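Local coordinates for uncharacterized protein YacP (Bacillus subtilis, PDB 5MQ8), which is an endoribonuclease of the PIN/NYN class involved in ribosome-dependent mRNA decay, at residues A[4-15]-A[119-128]. Sequence-based numbering, arbitrary orientation.
Sequences LLVDGYNMIGAW and KSARELLREV
Where helix 121-128 starts beside the first strand and helix of the PIN-like NYN domain, Trp15, the residue just after helix 8-14, lays its indole against Ala121, Leu124 and Leu125. Its NE1 donates to Ala121 O at 2.8 Å, a bent bond (141° at the hydrogen) that comes from above the carbonyl plane; Leu125 N, the helical donor, reaches the same oxygen from the opposite face, so two bonds grip it. Leu125 CB sits over the five-membered ring in a CH-pi contact, 3.7 Å from its centroid, while Met11 CB lies over the other face, and Leu124 CG meets the ring edge in plane, 3.7 Å from Trp15 CZ2. In this parallel sheet, strand 3-7 is central, and helix 121-128 packs over one face, Leu124 resting on Leu4 and Val6, and crosses helix 8-14 at -77°. Bent at chi2 and chi3, Met11 brings SD to 3.7 Å from Ala121 CA. The Ala14 and Ala121 CB methyls meet at 3.6 Å where the helices cross. A chi1 of -175° turns the Leu124 branch toward the sheet, where CD1 meets Leu4 CD2 tip to tip, 3.7 Å away. Ser120 and Glu123 form a capping box at the helix start, and Asn10 OD1 accepts from Ser103 N.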
loop_
_atom_site.group_PDB
_atom_site.type_symbol
_atom_site.label_atom_id
_atom_site.label_comp_id
_atom_site.label_asym_id
_atom_site.label_seq_id
_atom_site.Cartn_x
_atom_site.Cartn_y
_atom_site.Cartn_z
ATOM N N LEU A 4 19.132 -9.758 -15.933
ATOM C CA LEU A 4 19.289 -10.660 -14.798
ATOM C C LEU A 4 18.418 -11.895 -14.993
ATOM O O LEU A 4 17.201 -11.775 -15.140
ATOM C CB LEU A 4 18.986 -9.967 -13.466
ATOM C CG LEU A 4 19.160 -10.819 -12.168
ATOM C CD1 LEU A 4 20.599 -11.311 -11.976
ATOM C CD2 LEU A 4 18.767 -10.037 -10.964
ATOM N N LEU A 5 19.055 -13.073 -15.026
ATOM C CA LEU A 5 18.398 -14.376 -15.173
ATOM C C LEU A 5 18.500 -15.019 -13.808
ATOM O O LEU A 5 19.597 -15.142 -13.270
ATOM C CB LEU A 5 19.078 -15.236 -16.268
ATOM C CG LEU A 5 19.136 -14.640 -17.693
ATOM C CD1 LEU A 5 19.814 -15.595 -18.672
ATOM C CD2 LEU A 5 17.754 -14.309 -18.223
ATOM N N VAL A 6 17.354 -15.321 -13.200
ATOM C CA VAL A 6 17.288 -15.799 -11.827
ATOM C C VAL A 6 16.923 -17.276 -11.714
ATOM O O VAL A 6 15.910 -17.707 -12.261
ATOM C CB VAL A 6 16.320 -14.901 -10.966
ATOM C CG1 VAL A 6 16.308 -15.327 -9.496
ATOM C CG2 VAL A 6 16.666 -13.416 -11.085
ATOM N N ASP A 7 17.731 -18.035 -10.941
ATOM C CA ASP A 7 17.442 -19.428 -10.625
ATOM C C ASP A 7 16.487 -19.331 -9.433
ATOM O O ASP A 7 16.923 -19.185 -8.282
ATOM C CB ASP A 7 18.744 -20.173 -10.263
ATOM C CG ASP A 7 18.636 -21.646 -9.864
ATOM O OD1 ASP A 7 17.500 -22.124 -9.627
ATOM O OD2 ASP A 7 19.695 -22.292 -9.699
ATOM N N GLY A 8 15.194 -19.330 -9.752
ATOM C CA GLY A 8 14.091 -19.176 -8.815
ATOM C C GLY A 8 14.094 -20.111 -7.622
ATOM O O GLY A 8 13.982 -19.652 -6.482
ATOM N N TYR A 9 14.204 -21.425 -7.877
ATOM C CA TYR A 9 14.232 -22.444 -6.813
ATOM C C TYR A 9 15.425 -22.235 -5.871
ATOM O O TYR A 9 15.267 -22.357 -4.659
ATOM C CB TYR A 9 14.236 -23.880 -7.394
ATOM C CG TYR A 9 14.253 -24.947 -6.321
ATOM C CD1 TYR A 9 13.130 -25.188 -5.530
ATOM C CD2 TYR A 9 15.416 -25.660 -6.036
ATOM C CE1 TYR A 9 13.148 -26.148 -4.515
ATOM C CE2 TYR A 9 15.451 -26.614 -5.013
ATOM C CZ TYR A 9 14.308 -26.865 -4.269
ATOM O OH TYR A 9 14.325 -27.821 -3.283
ATOM N N ASN A 10 16.598 -21.909 -6.428
ATOM C CA ASN A 10 17.793 -21.658 -5.637
ATOM C C ASN A 10 17.615 -20.497 -4.667
ATOM O O ASN A 10 18.071 -20.607 -3.524
ATOM C CB ASN A 10 19.012 -21.433 -6.520
ATOM C CG ASN A 10 20.310 -21.407 -5.751
ATOM O OD1 ASN A 10 20.939 -20.358 -5.580
ATOM N ND2 ASN A 10 20.726 -22.565 -5.258
ATOM N N MET A 11 16.958 -19.386 -5.114
ATOM C CA MET A 11 16.703 -18.212 -4.261
ATOM C C MET A 11 15.808 -18.608 -3.124
ATOM O O MET A 11 16.098 -18.272 -1.978
ATOM C CB MET A 11 16.081 -17.029 -5.047
ATOM C CG MET A 11 16.963 -16.460 -6.143
ATOM S SD MET A 11 18.661 -16.015 -5.672
ATOM C CE MET A 11 19.578 -17.307 -6.482
ATOM N N ILE A 12 14.737 -19.346 -3.438
ATOM C CA ILE A 12 13.742 -19.839 -2.486
ATOM C C ILE A 12 14.407 -20.608 -1.330
ATOM O O ILE A 12 14.141 -20.298 -0.178
ATOM C CB ILE A 12 12.622 -20.644 -3.200
ATOM C CG1 ILE A 12 11.664 -19.697 -3.957
ATOM C CG2 ILE A 12 11.848 -21.532 -2.200
ATOM C CD1 ILE A 12 10.612 -20.382 -4.880
ATOM N N GLY A 13 15.292 -21.544 -1.658
ATOM C CA GLY A 13 16.005 -22.351 -0.676
ATOM C C GLY A 13 17.088 -21.629 0.106
ATOM O O GLY A 13 17.473 -22.099 1.179
ATOM N N ALA A 14 17.592 -20.482 -0.412
ATOM C CA ALA A 14 18.684 -19.745 0.223
ATOM C C ALA A 14 18.261 -18.497 1.026
ATOM O O ALA A 14 19.022 -18.059 1.879
ATOM C CB ALA A 14 19.721 -19.369 -0.822
ATOM N N TRP A 15 17.089 -17.901 0.727
ATOM C CA TRP A 15 16.640 -16.686 1.406
ATOM C C TRP A 15 15.806 -17.048 2.637
ATOM O O TRP A 15 14.852 -17.833 2.509
ATOM C CB TRP A 15 15.877 -15.758 0.440
ATOM C CG TRP A 15 16.680 -15.226 -0.726
ATOM C CD1 TRP A 15 17.970 -15.530 -1.050
ATOM C CD2 TRP A 15 16.227 -14.299 -1.722
ATOM N NE1 TRP A 15 18.348 -14.848 -2.184
ATOM C CE2 TRP A 15 17.301 -14.076 -2.610
ATOM C CE3 TRP A 15 15.035 -13.580 -1.914
ATOM C CZ2 TRP A 15 17.201 -13.205 -3.705
ATOM C CZ3 TRP A 15 14.939 -12.717 -3.000
ATOM C CH2 TRP A 15 16.012 -12.539 -3.879
ATOM N N LYS A 119 26.057 -14.284 -10.038
ATOM C CA LYS A 119 25.642 -13.516 -8.875
ATOM C C LYS A 119 25.117 -14.526 -7.862
ATOM O O LYS A 119 24.277 -15.368 -8.202
ATOM C CB LYS A 119 24.562 -12.485 -9.276
ATOM C CG LYS A 119 24.214 -11.495 -8.186
ATOM C CD LYS A 119 23.034 -10.585 -8.573
ATOM C CE LYS A 119 23.443 -9.283 -9.227
ATOM N NZ LYS A 119 23.944 -9.459 -10.608
ATOM N N SER A 120 25.649 -14.500 -6.648
ATOM C CA SER A 120 25.211 -15.445 -5.626
ATOM C C SER A 120 23.830 -15.098 -5.064
ATOM O O SER A 120 23.367 -13.959 -5.180
ATOM C CB SER A 120 26.234 -15.532 -4.494
ATOM O OG SER A 120 26.276 -14.319 -3.769
ATOM N N ALA A 121 23.196 -16.088 -4.429
ATOM C CA ALA A 121 21.899 -15.949 -3.784
ATOM C C ALA A 121 21.932 -14.863 -2.698
ATOM O O ALA A 121 20.993 -14.072 -2.597
ATOM C CB ALA A 121 21.477 -17.276 -3.186
ATOM N N ARG A 122 23.036 -14.823 -1.914
ATOM C CA ARG A 122 23.305 -13.878 -0.833
ATOM C C ARG A 122 23.428 -12.458 -1.387
ATOM O O ARG A 122 22.864 -11.531 -0.803
ATOM C CB ARG A 122 24.602 -14.290 -0.102
ATOM C CG ARG A 122 24.696 -13.785 1.337
ATOM C CD ARG A 122 25.904 -14.324 2.098
ATOM N NE ARG A 122 25.743 -15.722 2.510
ATOM C CZ ARG A 122 25.159 -16.125 3.637
ATOM N NH1 ARG A 122 25.060 -17.418 3.914
ATOM N NH2 ARG A 122 24.693 -15.236 4.507
ATOM N N GLU A 123 24.156 -12.293 -2.516
ATOM C CA GLU A 123 24.354 -11.009 -3.180
ATOM C C GLU A 123 23.036 -10.455 -3.678
ATOM O O GLU A 123 22.768 -9.272 -3.454
ATOM C CB GLU A 123 25.323 -11.135 -4.360
ATOM C CG GLU A 123 26.790 -11.035 -3.987
ATOM C CD GLU A 123 27.747 -11.727 -4.940
ATOM O OE1 GLU A 123 27.563 -11.624 -6.175
ATOM O OE2 GLU A 123 28.695 -12.372 -4.441
ATOM N N LEU A 124 22.206 -11.296 -4.357
ATOM C CA LEU A 124 20.915 -10.833 -4.858
ATOM C C LEU A 124 20.021 -10.409 -3.697
ATOM O O LEU A 124 19.438 -9.328 -3.761
ATOM C CB LEU A 124 20.220 -11.845 -5.796
ATOM C CG LEU A 124 18.898 -11.359 -6.455
ATOM C CD1 LEU A 124 19.097 -10.101 -7.291
ATOM C CD2 LEU A 124 18.234 -12.463 -7.264
ATOM N N LEU A 125 19.982 -11.214 -2.612
ATOM C CA LEU A 125 19.208 -10.905 -1.402
ATOM C C LEU A 125 19.596 -9.533 -0.804
ATOM O O LEU A 125 18.710 -8.738 -0.504
ATOM C CB LEU A 125 19.344 -12.026 -0.352
ATOM C CG LEU A 125 18.639 -11.808 1.023
ATOM C CD1 LEU A 125 17.102 -11.732 0.884
ATOM C CD2 LEU A 125 19.020 -12.903 2.001
ATOM N N ARG A 126 20.920 -9.263 -0.665
ATOM C CA ARG A 126 21.483 -8.006 -0.130
ATOM C C ARG A 126 21.029 -6.802 -0.981
ATOM O O ARG A 126 20.621 -5.785 -0.432
ATOM C CB ARG A 126 23.027 -8.096 -0.053
ATOM C CG ARG A 126 23.716 -6.855 0.521
ATOM C CD ARG A 126 25.208 -6.836 0.235
ATOM N NE ARG A 126 25.732 -5.466 0.222
ATOM C CZ ARG A 126 27.019 -5.146 0.106
ATOM N NH1 ARG A 126 27.940 -6.096 -0.001
ATOM N NH2 ARG A 126 27.394 -3.873 0.103
ATOM N N GLU A 127 21.059 -6.952 -2.308
ATOM C CA GLU A 127 20.609 -5.970 -3.295
ATOM C C GLU A 127 19.098 -5.742 -3.164
ATOM O O GLU A 127 18.661 -4.595 -3.079
ATOM C CB GLU A 127 20.953 -6.443 -4.705
ATOM C CG GLU A 127 22.431 -6.311 -5.018
ATOM C CD GLU A 127 22.868 -6.639 -6.431
ATOM O OE1 GLU A 127 21.998 -6.835 -7.313
ATOM O OE2 GLU A 127 24.098 -6.654 -6.663
ATOM N N VAL A 128 18.314 -6.839 -3.082
ATOM C CA VAL A 128 16.860 -6.783 -2.906
ATOM C C VAL A 128 16.485 -6.063 -1.598
ATOM O O VAL A 128 15.611 -5.201 -1.619
ATOM C CB VAL A 128 16.203 -8.196 -3.048
ATOM C CG1 VAL A 128 14.802 -8.239 -2.456
ATOM C CG2 VAL A 128 16.184 -8.652 -4.508
#